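Local coordinates for oxidoreductase, 2OG-Fe oxygenase family protein, putative, expressed (Oryza sativa subsp. japonica, PDB 5XOI) that probably acts as an Fe(II)- and 2-oxoglutarate-dependent dioxygenase of the AlkB family, through the oxygenase domain that this chain represents, at residues A[29-33]-A[213-219]; A[162-168]-A[199-205]. The contacts are given in a common frame with arbitrary orientation. Numbering follows the deposited sequence.

Contact 1: A[29-33]-A[213-219]; sequences IRRCQ and LTDEAKL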
loop_
_atom_site.group_PDB
_atom_site.type_symbol
_atom_site.label_atom_id
_atom_site.label_comp_id
_atom_site.label_asym_id
_atom_site.label_seq_id
_atom_site.Cartn_x
_atom_site.Cartn_y
_atom_site.Cartn_z
ATOM N N ILE A 29 -10.525 8.977 -0.332
ATOM C CA ILE A 29 -10.973 9.066 1.058
ATOM C C ILE A 29 -12.480 8.888 1.141
ATOM O O ILE A 29 -12.986 8.114 1.961
ATOM C CB ILE A 29 -10.551 10.410 1.684
ATOM C CG1 ILE A 29 -9.022 10.567 1.708
ATOM C CG2 ILE A 29 -11.180 10.564 3.089
ATOM C CD1 ILE A 29 -8.314 9.617 2.641
ATOM N N ARG A 30 -13.227 9.616 0.303
ATOM C CA ARG A 30 -14.682 9.549 0.388
ATOM C C ARG A 30 -15.190 8.135 0.105
ATOM O O ARG A 30 -16.066 7.636 0.819
ATOM C CB ARG A 30 -15.305 10.571 -0.566
ATOM C CG ARG A 30 -15.237 11.999 -0.030
ATOM C CD ARG A 30 -15.930 12.983 -0.973
ATOM N NE ARG A 30 -15.898 14.353 -0.465
ATOM C CZ ARG A 30 -15.925 15.432 -1.243
ATOM N NH1 ARG A 30 -15.975 15.299 -2.564
ATOM N NH2 ARG A 30 -15.894 16.644 -0.706
ATOM N N ARG A 31 -14.629 7.458 -0.903
ATOM C CA ARG A 31 -15.051 6.083 -1.181
ATOM C C ARG A 31 -14.716 5.148 -0.024
ATOM O O ARG A 31 -15.521 4.285 0.340
ATOM C CB ARG A 31 -14.404 5.571 -2.463
ATOM C CG ARG A 31 -14.954 6.194 -3.735
ATOM C CD ARG A 31 -14.131 5.746 -4.926
ATOM N NE ARG A 31 -14.575 6.352 -6.178
ATOM C CZ ARG A 31 -15.368 5.747 -7.052
ATOM N NH1 ARG A 31 -15.814 4.519 -6.807
ATOM N NH2 ARG A 31 -15.718 6.366 -8.169
ATOM N N CYS A 32 -13.529 5.307 0.566
ATOM C CA CYS A 32 -13.132 4.451 1.679
ATOM C C CYS A 32 -13.914 4.771 2.948
ATOM O O CYS A 32 -14.175 3.875 3.759
ATOM C CB CYS A 32 -11.628 4.596 1.914
ATOM S SG CYS A 32 -10.581 3.811 0.697
ATOM N N GLN A 33 -14.312 6.033 3.138
ATOM C CA GLN A 33 -15.165 6.358 4.278
ATOM C C GLN A 33 -16.498 5.627 4.191
ATOM O O GLN A 33 -16.989 5.089 5.189
ATOM C CB GLN A 33 -15.395 7.869 4.354
ATOM C CG GLN A 33 -14.205 8.638 4.865
ATOM C CD GLN A 33 -14.393 10.128 4.735
ATOM O OE1 GLN A 33 -15.104 10.600 3.843
ATOM N NE2 GLN A 33 -13.749 10.883 5.613
ATOM N N LEU A 213 -6.821 18.651 2.284
ATOM C CA LEU A 213 -7.378 17.303 2.265
ATOM C C LEU A 213 -8.194 17.024 3.521
ATOM O O LEU A 213 -9.297 16.466 3.445
ATOM C CB LEU A 213 -6.251 16.281 2.119
ATOM C CG LEU A 213 -6.719 14.827 2.057
ATOM C CD1 LEU A 213 -7.674 14.647 0.880
ATOM C CD2 LEU A 213 -5.529 13.875 1.965
ATOM N N THR A 214 -7.667 17.403 4.687
ATOM C CA THR A 214 -8.432 17.254 5.921
ATOM C C THR A 214 -9.764 17.978 5.817
ATOM O O THR A 214 -10.802 17.454 6.246
ATOM C CB THR A 214 -7.621 17.803 7.094
ATOM O OG1 THR A 214 -6.417 17.035 7.234
ATOM C CG2 THR A 214 -8.427 17.733 8.382
ATOM N N ASP A 215 -9.755 19.169 5.211
ATOM C CA ASP A 215 -10.948 20.008 5.128
ATOM C C ASP A 215 -11.931 19.485 4.089
ATOM O O ASP A 215 -13.133 19.393 4.353
ATOM C CB ASP A 215 -10.555 21.445 4.784
ATOM C CG ASP A 215 -10.163 22.263 6.001
ATOM O OD1 ASP A 215 -10.082 21.699 7.114
ATOM O OD2 ASP A 215 -9.930 23.478 5.834
ATOM N N GLU A 216 -11.448 19.174 2.886
ATOM C CA GLU A 216 -12.372 18.798 1.822
ATOM C C GLU A 216 -12.896 17.382 2.010
ATOM O O GLU A 216 -14.076 17.117 1.752
ATOM C CB GLU A 216 -11.698 18.953 0.461
ATOM C CG GLU A 216 -11.349 20.398 0.124
ATOM C CD GLU A 216 -10.729 20.547 -1.247
ATOM O OE1 GLU A 216 -10.935 19.642 -2.089
ATOM O OE2 GLU A 216 -10.043 21.571 -1.481
ATOM N N ALA A 217 -12.048 16.463 2.467
ATOM C CA ALA A 217 -12.433 15.067 2.642
ATOM C C ALA A 217 -12.941 14.752 4.043
ATOM O O ALA A 217 -13.371 13.618 4.284
ATOM C CB ALA A 217 -11.250 14.144 2.314
ATOM N N LYS A 218 -12.914 15.722 4.957
ATOM C CA LYS A 218 -13.280 15.502 6.363
ATOM C C LYS A 218 -12.528 14.303 6.942
ATOM O O LYS A 218 -13.111 13.388 7.537
ATOM C CB LYS A 218 -14.796 15.335 6.518
ATOM C CG LYS A 218 -15.609 16.555 6.081
ATOM C CD LYS A 218 -15.060 17.841 6.703
ATOM C CE LYS A 218 -15.715 19.084 6.104
ATOM N NZ LYS A 218 -14.872 20.310 6.285
ATOM N N LEU A 219 -11.208 14.324 6.766
ATOM C CA LEU A 219 -10.349 13.218 7.169
ATOM C C LEU A 219 -10.053 13.278 8.662
ATOM O O LEU A 219 -9.629 14.314 9.176
ATOM C CB LEU A 219 -9.036 13.269 6.387
ATOM C CG LEU A 219 -8.388 12.005 5.827
ATOM C CD1 LEU A 219 -6.878 12.179 5.891
ATOM C CD2 LEU A 219 -8.821 10.739 6.556
#
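The axes of helical segments 29-33 and 213-217 approach to 11.5 Å and cross at -54°, with Arg30 and Ala217 nearest at 6.4 Å between CA atoms. This is helix-helix packing on the outside of the double-stranded beta-helix (jelly roll) of the 2OG oxygenases: Ile29 also rests on Leu224 of strand 223-229. After Ala217 the chain turns back. Lys218 takes up positive phi, and Leu219 N bonds Thr214 O at 3.2 Å, a six-to-one link across the turn. The reversal brings Leu219 round to Ile29, with CG 4.0 Å from Ile29 CD1. Ile29 CG2 meanwhile sits 3.7 Å from Ala217 CB, spanning the wide gap between the axes. Polar bonds border this apolar patch. Arg30 NH2 makes a weak hydrogen bond to Glu216 O at 3.1 Å, while the Glu216 carboxylate turns to His22. Gln33 NE2 reaches two successive carbonyls, hydrogen-bonding Ala217 O at 3.1 Å and, weakly, Lys218 O at 3.2 Å.

Contact 2: A[162-168]-A[199-205]; sequences DTAEFLY and HGVSRIK. With MN (manganese (II) ion), chain C.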
loop_
_atom_site.group_PDB
_atom_site.type_symbol
_atom_site.label_atom_id
_atom_site.label_comp_id
_atom_site.label_asym_id
_atom_site.label_seq_id
_atom_site.Cartn_x
_atom_site.Cartn_y
_atom_site.Cartn_z
ATOM N N ASP A 162 -1.809 11.741 7.209
ATOM C CA ASP A 162 -0.540 11.953 7.897
ATOM C C ASP A 162 0.585 11.128 7.274
ATOM O O ASP A 162 0.371 10.030 6.750
ATOM C CB ASP A 162 -0.676 11.580 9.371
ATOM C CG ASP A 162 -1.520 12.569 10.148
ATOM O OD1 ASP A 162 -1.543 13.773 9.781
ATOM O OD2 ASP A 162 -2.151 12.139 11.141
ATOM N N THR A 163 1.798 11.659 7.372
ATOM C CA THR A 163 2.981 10.989 6.846
ATOM C C THR A 163 3.324 9.757 7.676
ATOM O O THR A 163 3.223 9.776 8.909
ATOM C CB THR A 163 4.150 11.968 6.854
ATOM O OG1 THR A 163 3.834 13.080 6.004
ATOM C CG2 THR A 163 5.456 11.289 6.396
ATOM N N ALA A 164 3.728 8.680 6.996
ATOM C CA ALA A 164 4.256 7.493 7.660
ATOM C C ALA A 164 5.769 7.452 7.516
ATOM O O ALA A 164 6.300 7.790 6.462
ATOM C CB ALA A 164 3.677 6.214 7.059
ATOM N N GLU A 165 6.456 7.042 8.583
ATOM C CA GLU A 165 7.854 6.640 8.505
ATOM C C GLU A 165 7.862 5.162 8.115
ATOM O O GLU A 165 7.396 4.315 8.882
ATOM C CB GLU A 165 8.562 6.901 9.837
ATOM C CG GLU A 165 8.619 8.394 10.178
ATOM C CD GLU A 165 9.360 8.714 11.473
ATOM O OE1 GLU A 165 10.262 7.944 11.872
ATOM O OE2 GLU A 165 9.051 9.763 12.082
ATOM N N PHE A 166 8.346 4.860 6.907
ATOM C CA PHE A 166 8.237 3.534 6.297
ATOM C C PHE A 166 9.610 2.876 6.315
ATOM O O PHE A 166 10.586 3.458 5.833
ATOM C CB PHE A 166 7.694 3.657 4.866
ATOM C CG PHE A 166 7.483 2.343 4.152
ATOM C CD1 PHE A 166 6.322 1.600 4.351
ATOM C CD2 PHE A 166 8.421 1.875 3.234
ATOM C CE1 PHE A 166 6.109 0.410 3.678
ATOM C CE2 PHE A 166 8.204 0.672 2.549
ATOM C CZ PHE A 166 7.052 -0.056 2.776
ATOM N N LEU A 167 9.691 1.676 6.896
ATOM C CA LEU A 167 10.944 0.940 6.980
ATOM C C LEU A 167 10.985 -0.114 5.884
ATOM O O LEU A 167 9.956 -0.720 5.562
ATOM C CB LEU A 167 11.094 0.252 8.343
ATOM C CG LEU A 167 11.676 1.010 9.541
ATOM C CD1 LEU A 167 11.296 2.471 9.578
ATOM C CD2 LEU A 167 11.263 0.313 10.827
ATOM N N TYR A 168 12.173 -0.357 5.329
ATOM C CA TYR A 168 12.309 -1.433 4.352
ATOM C C TYR A 168 13.732 -1.979 4.352
ATOM O O TYR A 168 14.698 -1.247 4.594
ATOM C CB TYR A 168 11.926 -0.975 2.932
ATOM C CG TYR A 168 12.714 0.200 2.404
ATOM C CD1 TYR A 168 12.375 1.507 2.751
ATOM C CD2 TYR A 168 13.779 0.005 1.526
ATOM C CE1 TYR A 168 13.095 2.596 2.246
ATOM C CE2 TYR A 168 14.507 1.081 1.021
ATOM C CZ TYR A 168 14.165 2.367 1.385
ATOM O OH TYR A 168 14.899 3.424 0.879
ATOM N N HIS A 199 9.203 -4.939 5.363
ATOM C CA HIS A 199 8.789 -3.538 5.384
ATOM C C HIS A 199 7.740 -3.338 6.468
ATOM O O HIS A 199 7.146 -4.292 6.983
ATOM C CB HIS A 199 8.245 -3.082 4.021
ATOM C CG HIS A 199 7.090 -3.899 3.546
ATOM N ND1 HIS A 199 7.254 -5.126 2.935
ATOM C CD2 HIS A 199 5.756 -3.703 3.654
ATOM C CE1 HIS A 199 6.067 -5.636 2.665
ATOM N NE2 HIS A 199 5.143 -4.797 3.099
ATOM N N GLY A 200 7.538 -2.079 6.833
ATOM C CA GLY A 200 6.548 -1.780 7.854
ATOM C C GLY A 200 6.470 -0.289 8.100
ATOM O O GLY A 200 7.112 0.515 7.416
ATOM N N VAL A 201 5.674 0.071 9.105
ATOM C CA VAL A 201 5.419 1.473 9.428
ATOM C C VAL A 201 5.852 1.669 10.876
ATOM O O VAL A 201 5.251 1.093 11.794
ATOM C CB VAL A 201 3.950 1.869 9.214
ATOM C CG1 VAL A 201 3.707 3.282 9.756
ATOM C CG2 VAL A 201 3.592 1.842 7.726
ATOM N N SER A 202 6.922 2.441 11.084
ATOM C CA SER A 202 7.440 2.611 12.438
ATOM C C SER A 202 6.758 3.734 13.204
ATOM O O SER A 202 6.799 3.742 14.445
ATOM C CB SER A 202 8.944 2.864 12.390
ATOM O OG SER A 202 9.225 3.990 11.575
ATOM N N ARG A 203 6.123 4.668 12.501
ATOM C CA ARG A 203 5.589 5.866 13.132
ATOM C C ARG A 203 4.681 6.587 12.148
ATOM O O ARG A 203 4.951 6.599 10.943
ATOM C CB ARG A 203 6.736 6.789 13.555
ATOM C CG ARG A 203 6.438 7.741 14.675
ATOM C CD ARG A 203 7.699 8.566 14.934
ATOM N NE ARG A 203 7.651 9.309 16.190
ATOM C CZ ARG A 203 6.788 10.281 16.445
ATOM N NH1 ARG A 203 5.890 10.615 15.535
ATOM N NH2 ARG A 203 6.822 10.921 17.606
ATOM N N ILE A 204 3.609 7.174 12.669
ATOM C CA ILE A 204 2.802 8.145 11.942
ATOM C C ILE A 204 3.179 9.520 12.482
ATOM O O ILE A 204 3.195 9.724 13.701
ATOM C CB ILE A 204 1.296 7.878 12.110
ATOM C CG1 ILE A 204 0.917 6.423 11.759
ATOM C CG2 ILE A 204 0.480 8.895 11.306
ATOM C CD1 ILE A 204 1.179 6.022 10.305
ATOM N N LYS A 205 3.510 10.449 11.587
ATOM C CA LYS A 205 3.874 11.803 12.000
ATOM C C LYS A 205 2.606 12.613 12.223
ATOM O O LYS A 205 1.882 12.891 11.258
ATOM C CB LYS A 205 4.748 12.489 10.938
ATOM C CG LYS A 205 6.064 11.777 10.644
ATOM C CD LYS A 205 6.887 12.578 9.633
ATOM C CE LYS A 205 8.283 12.014 9.450
ATOM N NZ LYS A 205 9.016 11.918 10.735
HETATM MN MN MN C . 3.039 -5.317 3.538
HETATM O O HOH W 1 2.342 -4.218 1.609
#
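Glu165 lies against Ser202, Arg203 and Lys205 of the neighbouring strand, its CB 3.5 Å from Ser202 OG. Its OE2 forms a short salt bridge of 2.5 Å with Lys205 NZ and lies 3.4 Å from Arg203 CD, beside the aliphatic part of that arginine. The backbone under it is irregular. Glu165 N bonds Arg203 O at 2.8 Å, but Glu165 O receives Ser202 N at 2.9 Å and Ser202 OG at 3.3 Å, so two residues face one in a beta bulge. Beyond it, antiparallel pairing resumes, with Leu167 N to Gly200 O at 2.9 Å and Gly200 N to Leu167 O at 3.1 Å. These are central strands of the minor sheet of the jelly roll, flanked by strands 178-182 and 134-139. Ala164, Val201 and Ile204 point across the sandwich onto Arg223, a 2-oxoglutarate-binding residue of the major sheet; Ala164 CB is 4.0 Å from Val201 CG1 and 4.1 Å from Ile204 CD1. Farther along that face, Phe166 CZ touches His199 CB at 3.5 Å, the two rings meeting rim to rim. His199 ND1 is held by Ile197 O, which leaves NE2 to bind manganese at 2.2 Å; His139 and Asp141 complete the HxD...H facial triad, and a water ligand sits 2.3 Å from the Mn.

Contact 2 is the buried one, backbone-bonded strands within the minor sheet, one of which supplies a metal ligand, His199, near its start, whereas contact 1 is partly exposed, a smaller helix-helix patch on the outside of the domain. Their chemistry follows: main-chain bonding, a metal ligand and a salt bridge at 162-168/199-205, against apolar packing edged by side-chain bonds to carbonyls at 29-33/213-219. Their centres are 21 Å apart, and they do not touch. Yet helix 211-217 directly follows strand 198-205, and contact 2 is nested in the loop that contact 1 closes. Both reach strand 223-229 at neighbouring residues, contact 1 at Leu224 and contact 2 at Arg223.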